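PDB 3TM8: HD-GYP domain-containing protein from Bdellovibrio bacteriovorus, which binds two iron ions in an HD-GYP domain and probably belongs to the phosphodiesterases that hydrolyse the bacterial second messenger cyclic-di-GMP. Local coordinates for residues 131-136 / 243-248; 194-199 / 275-280. All blocks are in the same frame, centred on the assembly; numbering follows the deposited sequence. Where two conformers were deposited one is given.

Contact 1 (131-136 / 243-248); sequences ESYNYC and KKHFDQ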
loop_
_atom_site.group_PDB
_atom_site.type_symbol
_atom_site.label_atom_id
_atom_site.label_comp_id
_atom_site.label_asym_id
_atom_site.label_seq_id
_atom_site.Cartn_x
_atom_site.Cartn_y
_atom_site.Cartn_z
ATOM N N GLU A 131 -8.359 14.746 -9.920
ATOM C CA GLU A 131 -7.287 14.275 -10.783
ATOM C C GLU A 131 -6.376 13.277 -10.071
ATOM O O GLU A 131 -5.969 12.280 -10.653
ATOM C CB GLU A 131 -6.464 15.459 -11.301
ATOM C CG GLU A 131 -5.233 15.064 -12.102
ATOM C CD GLU A 131 -4.548 16.253 -12.765
ATOM O OE1 GLU A 131 -4.622 17.379 -12.224
ATOM O OE2 GLU A 131 -3.943 16.060 -13.839
ATOM N N SER A 132 -6.053 13.546 -8.812
ATOM C CA SER A 132 -5.166 12.656 -8.069
ATOM C C SER A 132 -5.825 11.306 -7.811
ATOM O O SER A 132 -5.172 10.257 -7.859
ATOM C CB SER A 132 -4.749 13.289 -6.744
ATOM O OG SER A 132 -3.956 14.435 -6.969
ATOM N N TYR A 133 -7.120 11.336 -7.520
ATOM C CA TYR A 133 -7.868 10.096 -7.347
ATOM C C TYR A 133 -7.884 9.312 -8.659
ATOM O O TYR A 133 -7.597 8.116 -8.689
ATOM C CB TYR A 133 -9.293 10.378 -6.864
ATOM C CG TYR A 133 -10.147 9.129 -6.753
ATOM C CD1 TYR A 133 -10.204 8.413 -5.564
ATOM C CD2 TYR A 133 -10.899 8.662 -7.833
ATOM C CE1 TYR A 133 -10.979 7.272 -5.452
ATOM C CE2 TYR A 133 -11.679 7.516 -7.725
ATOM C CZ TYR A 133 -11.710 6.830 -6.529
ATOM O OH TYR A 133 -12.479 5.693 -6.407
ATOM N N ASN A 134 -8.183 9.999 -9.754
ATOM C CA ASN A 134 -8.280 9.310 -11.037
ATOM C C ASN A 134 -6.926 8.779 -11.498
ATOM O O ASN A 134 -6.850 7.720 -12.112
ATOM C CB ASN A 134 -8.900 10.206 -12.106
ATOM C CG ASN A 134 -10.378 10.436 -11.880
ATOM O OD1 ASN A 134 -11.033 9.667 -11.177
ATOM N ND2 ASN A 134 -10.918 11.486 -12.487
ATOM N N TYR A 135 -5.855 9.508 -11.201
ATOM C CA TYR A 135 -4.519 9.020 -11.500
ATOM C C TYR A 135 -4.236 7.732 -10.718
ATOM O O TYR A 135 -3.738 6.749 -11.270
ATOM C CB TYR A 135 -3.480 10.091 -11.161
ATOM C CG TYR A 135 -2.087 9.726 -11.610
ATOM C CD1 TYR A 135 -1.636 10.077 -12.880
ATOM C CD2 TYR A 135 -1.229 9.011 -10.781
ATOM C CE1 TYR A 135 -0.363 9.736 -13.307
ATOM C CE2 TYR A 135 0.046 8.661 -11.200
ATOM C CZ TYR A 135 0.472 9.031 -12.462
ATOM O OH TYR A 135 1.736 8.688 -12.880
ATOM N N CYS A 136 -4.558 7.744 -9.425
ATOM C CA CYS A 136 -4.366 6.573 -8.579
ATOM C C CYS A 136 -5.173 5.390 -9.119
ATOM O O CYS A 136 -4.685 4.255 -9.163
ATOM C CB CYS A 136 -4.783 6.896 -7.138
ATOM S SG CYS A 136 -4.427 5.629 -5.924
ATOM N N LYS A 243 -17.908 12.207 -1.329
ATOM C CA LYS A 243 -17.084 12.741 -2.408
ATOM C C LYS A 243 -17.486 12.088 -3.721
ATOM O O LYS A 243 -17.344 10.876 -3.897
ATOM C CB LYS A 243 -15.601 12.544 -2.105
ATOM C CG LYS A 243 -15.109 13.470 -1.007
ATOM C CD LYS A 243 -13.649 13.244 -0.682
ATOM C CE LYS A 243 -13.110 14.356 0.206
ATOM N NZ LYS A 243 -13.942 14.569 1.422
ATOM N N LYS A 244 -18.002 12.906 -4.633
ATOM C CA LYS A 244 -18.632 12.412 -5.853
ATOM C C LYS A 244 -17.699 11.548 -6.690
ATOM O O LYS A 244 -18.147 10.629 -7.372
ATOM C CB LYS A 244 -19.146 13.580 -6.700
ATOM C CG LYS A 244 -19.956 14.607 -5.928
ATOM C CD LYS A 244 -20.235 15.834 -6.784
ATOM C CE LYS A 244 -20.636 17.031 -5.934
ATOM N NZ LYS A 244 -19.522 17.502 -5.058
ATOM N N HIS A 245 -16.405 11.847 -6.642
ATOM C CA HIS A 245 -15.442 11.146 -7.483
ATOM C C HIS A 245 -15.008 9.795 -6.921
ATOM O O HIS A 245 -14.398 9.005 -7.631
ATOM C CB HIS A 245 -14.218 12.023 -7.776
ATOM C CG HIS A 245 -13.518 12.519 -6.551
ATOM N ND1 HIS A 245 -14.005 13.559 -5.790
ATOM C CD2 HIS A 245 -12.365 12.127 -5.960
ATOM C CE1 HIS A 245 -13.183 13.786 -4.781
ATOM N NE2 HIS A 245 -12.180 12.932 -4.861
ATOM N N PHE A 246 -15.309 9.528 -5.651
ATOM C CA PHE A 246 -14.969 8.228 -5.073
ATOM C C PHE A 246 -15.925 7.143 -5.556
ATOM O O PHE A 246 -17.146 7.318 -5.541
ATOM C CB PHE A 246 -14.943 8.274 -3.539
ATOM C CG PHE A 246 -13.580 8.547 -2.965
ATOM C CD1 PHE A 246 -12.874 7.545 -2.318
ATOM C CD2 PHE A 246 -13.002 9.800 -3.088
ATOM C CE1 PHE A 246 -11.619 7.790 -1.797
ATOM C CE2 PHE A 246 -11.744 10.051 -2.568
ATOM C CZ PHE A 246 -11.052 9.042 -1.921
ATOM N N ASP A 247 -15.368 6.019 -5.988
ATOM C CA ASP A 247 -16.193 4.874 -6.364
ATOM C C ASP A 247 -16.820 4.218 -5.133
ATOM O O ASP A 247 -16.173 4.086 -4.097
ATOM C CB ASP A 247 -15.366 3.842 -7.122
ATOM C CG ASP A 247 -14.887 4.355 -8.460
ATOM O OD1 ASP A 247 -15.655 4.263 -9.439
ATOM O OD2 ASP A 247 -13.745 4.851 -8.527
ATOM N N GLN A 248 -18.072 3.790 -5.254
ATOM C CA GLN A 248 -18.750 3.166 -4.121
ATOM C C GLN A 248 -17.985 1.956 -3.581
ATOM O O GLN A 248 -17.903 1.763 -2.369
ATOM C CB GLN A 248 -20.179 2.763 -4.483
ATOM C CG GLN A 248 -20.979 2.290 -3.279
ATOM C CD GLN A 248 -21.153 3.383 -2.234
ATOM O OE1 GLN A 248 -21.548 4.504 -2.556
ATOM N NE2 GLN A 248 -20.851 3.062 -0.979
HETATM O O HOH W 1 -13.547 9.213 -10.334
#
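Y133 reaches from helix 130-149 into the loop 243-248 and meets three consecutive residues there. Its CG is anti to the backbone N (chi1 176°), which extends the ring off the helix, hydroxyl foremost. D247 grips that hydroxyl twice. Y133 OH donates to D247 OD2 at 2.6 Å, and OD2 is met on its anti side, slightly out of the carboxylate plane. D247 N donates to Y133 OH at 2.9 Å in a nearly straight hydrogen bond (N-H...O 172°). D247 OD2 also forms a salt bridge with K137, one turn further along the helix from Y133, and this would be expected to steady the negative charge.

H245 covers the root of the tyrosine. Its CG lies between its own backbone N and carbonyl carbon, which folds the imidazole back toward the helix. The imidazole edge faces the phenol ring in an offset edge-to-face pair, with planes at 78°. H245 CD2 is the ring atom that touches, 3.6 Å from Y133 CB. H245 NE2, next to CD2, hydrogen-bonds to P127 O, which holds the imidazole in this position. The backbone of H245 lies over one face of the phenol ring, with H245 O 3.1 Å from Y133 CE2. F246 presents a face instead: Y133 CE1 sits over the centre of the F246 ring, 3.7 Å from F246 CD1, and the two rings meet obliquely.

Beside the rings, one water donates to N134 OD1 at 2.7 Å and to H245 O at 2.8 Å, bridging helix and loop. Y133, H245 and F246 thus form an aromatic cluster with a tyrosine hydroxyl that makes two hydrogen bonds to D247. The cluster joins helix 130-149 to the loop between helices 223-240 and 248-256 of the all-helical HD domain.

Contact 2 (194-199 / 275-280); sequences QLLTLG and DPLAVL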
loop_
_atom_site.group_PDB
_atom_site.type_symbol
_atom_site.label_atom_id
_atom_site.label_comp_id
_atom_site.label_asym_id
_atom_site.label_seq_id
_atom_site.Cartn_x
_atom_site.Cartn_y
_atom_site.Cartn_z
ATOM N N GLN A 194 -9.788 -3.693 -10.754
ATOM C CA GLN A 194 -9.257 -2.340 -10.617
ATOM C C GLN A 194 -9.755 -1.695 -9.319
ATOM O O GLN A 194 -8.979 -1.108 -8.571
ATOM C CB GLN A 194 -9.656 -1.476 -11.807
ATOM C CG GLN A 194 -9.201 -0.035 -11.691
ATOM C CD GLN A 194 -9.588 0.751 -12.918
ATOM O OE1 GLN A 194 -10.635 0.493 -13.520
ATOM N NE2 GLN A 194 -8.739 1.678 -13.324
ATOM N N LEU A 195 -11.052 -1.793 -9.057
ATOM C CA LEU A 195 -11.633 -1.161 -7.875
ATOM C C LEU A 195 -11.221 -1.859 -6.576
ATOM O O LEU A 195 -11.031 -1.198 -5.557
ATOM C CB LEU A 195 -13.155 -1.072 -7.994
ATOM C CG LEU A 195 -13.636 -0.149 -9.122
ATOM C CD1 LEU A 195 -15.152 -0.088 -9.152
ATOM C CD2 LEU A 195 -13.029 1.253 -8.979
ATOM N N LEU A 196 -11.065 -3.178 -6.626
ATOM C CA LEU A 196 -10.536 -3.956 -5.512
ATOM C C LEU A 196 -9.136 -3.468 -5.157
ATOM O O LEU A 196 -8.815 -3.247 -3.988
ATOM C CB LEU A 196 -10.500 -5.442 -5.885
ATOM C CG LEU A 196 -9.733 -6.382 -4.953
ATOM C CD1 LEU A 196 -10.405 -6.459 -3.594
ATOM C CD2 LEU A 196 -9.593 -7.769 -5.575
ATOM N N THR A 197 -8.307 -3.304 -6.183
ATOM C CA THR A 197 -6.930 -2.875 -5.999
ATOM C C THR A 197 -6.882 -1.460 -5.424
ATOM O O THR A 197 -6.142 -1.177 -4.469
ATOM C CB THR A 197 -6.166 -2.954 -7.329
ATOM O OG1 THR A 197 -6.174 -4.315 -7.776
ATOM C CG2 THR A 197 -4.726 -2.471 -7.177
ATOM N N LEU A 198 -7.682 -0.569 -6.001
ATOM C CA LEU A 198 -7.744 0.808 -5.524
ATOM C C LEU A 198 -8.226 0.893 -4.072
ATOM O O LEU A 198 -7.645 1.613 -3.245
ATOM C CB LEU A 198 -8.639 1.639 -6.444
ATOM C CG LEU A 198 -8.802 3.117 -6.108
ATOM C CD1 LEU A 198 -7.448 3.833 -6.060
ATOM C CD2 LEU A 198 -9.747 3.771 -7.121
ATOM N N GLY A 199 -9.300 0.172 -3.760
ATOM C CA GLY A 199 -9.811 0.154 -2.406
ATOM C C GLY A 199 -8.798 -0.409 -1.434
ATOM O O GLY A 199 -8.593 0.145 -0.344
ATOM N N ASP A 275 -19.987 -5.765 1.018
ATOM C CA ASP A 275 -19.514 -5.819 -0.354
ATOM C C ASP A 275 -18.562 -7.013 -0.426
ATOM O O ASP A 275 -17.617 -7.099 0.356
ATOM C CB ASP A 275 -18.776 -4.513 -0.677
ATOM C CG ASP A 275 -18.354 -4.407 -2.126
ATOM O OD1 ASP A 275 -17.982 -5.441 -2.719
ATOM O OD2 ASP A 275 -18.380 -3.277 -2.666
ATOM N N PRO A 276 -18.812 -7.958 -1.344
ATOM C CA PRO A 276 -17.944 -9.137 -1.432
ATOM C C PRO A 276 -16.470 -8.766 -1.614
ATOM O O PRO A 276 -15.591 -9.480 -1.129
ATOM C CB PRO A 276 -18.478 -9.879 -2.665
ATOM C CG PRO A 276 -19.278 -8.865 -3.420
ATOM C CD PRO A 276 -19.857 -7.963 -2.380
ATOM N N LEU A 277 -16.196 -7.659 -2.295
ATOM C CA LEU A 277 -14.807 -7.262 -2.488
ATOM C C LEU A 277 -14.159 -6.804 -1.178
ATOM O O LEU A 277 -12.950 -6.964 -0.991
ATOM C CB LEU A 277 -14.689 -6.196 -3.583
ATOM C CG LEU A 277 -15.109 -6.677 -4.981
ATOM C CD1 LEU A 277 -15.085 -5.522 -5.968
ATOM C CD2 LEU A 277 -14.213 -7.812 -5.460
ATOM N N ALA A 278 -14.960 -6.251 -0.268
ATOM C CA ALA A 278 -14.447 -5.880 1.051
ATOM C C ALA A 278 -14.120 -7.111 1.901
ATOM O O ALA A 278 -13.219 -7.068 2.729
ATOM C CB ALA A 278 -15.411 -4.951 1.790
ATOM N N VAL A 279 -14.856 -8.204 1.705
ATOM C CA VAL A 279 -14.555 -9.448 2.404
ATOM C C VAL A 279 -13.164 -9.939 1.994
ATOM O O VAL A 279 -12.382 -10.396 2.831
ATOM C CB VAL A 279 -15.617 -10.538 2.122
ATOM C CG1 VAL A 279 -15.288 -11.813 2.898
ATOM C CG2 VAL A 279 -16.997 -10.025 2.482
ATOM N N LEU A 280 -12.860 -9.822 0.703
ATOM C CA LEU A 280 -11.563 -10.209 0.183
ATOM C C LEU A 280 -10.452 -9.345 0.801
ATOM O O LEU A 280 -9.447 -9.867 1.293
ATOM C CB LEU A 280 -11.590 -10.095 -1.346
ATOM C CG LEU A 280 -10.504 -10.793 -2.158
ATOM C CD1 LEU A 280 -10.926 -10.968 -3.608
ATOM C CD2 LEU A 280 -9.223 -10.000 -2.077
#
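L196 on helix 190-202 meets L277 and L280 on the first turns of helix 276-293. The contact is apolar and buried, and L196 carries the first helix's side of it. Its CG stands anti to the backbone N (chi1 169°), which sends both methyl branches across to the other helix. L196 CD1 lies against L277, 3.7 Å from L277 O and 4.3 Å from L277 CB. The helices come close here, with L196 CA and L277 CA 6.2 Å apart. Both branches also meet L280: L196 CD2 is 4.0 Å from L280 CD1, and L196 CD1 is 4.0 Å from L280 CD2. The two leucine side chains cross at about a right angle. L280 was deposited in two conformers, so the exact pairing of its methyls holds for one of them.

This is helix-to-helix packing in the core of the HD domain. Helix 190-202 leads directly into H203 and D204, the His-Asp pair after which the fold is named. Helix 276-293 carries N285. All three bind the first iron, and D204 also binds the second.

Helix 167-185 adds to the same layer: A182 touches L196, while S178 and L181 touch L280. I187 also packs on L280. L277 has T249 of helix 248-256 as a further neighbour.

D275 is the N-cap of helix 276-293. D275 OD1 accepts from L277 N at 2.9 Å, with an N-H...O angle of 151°. The N-H meets OD1 on the anti side, 30° out of the carboxylate plane. The cap is itself held by helix 248-256, since D275 OD2 accepts from N252 ND2 and D275 N donates to Q256 OE1. Q256 directly precedes H257 and E258, which bind the second iron.

In the fold
Contact 1 and contact 2 have centres 15 Å apart, and their segments alternate along the chain. They meet through helix 190-202. Its L195 and L198 face contact 1, while L196 faces helix 276-293. L198 CD2 packs on Y133 OH at 3.4 Å, L198 CD1 on C136 SG at 3.5 Å, and L195 CD2 on D247 CG at 3.7 Å. Q194 NE2 adds a hydrogen bond to K137 O. None of the residues that touch across either contact is an iron ligand. The side chains of F246 and L196 are about 10 Å and 9 Å from that of H203, and the L280 side chain is about 13 Å from an iron ion.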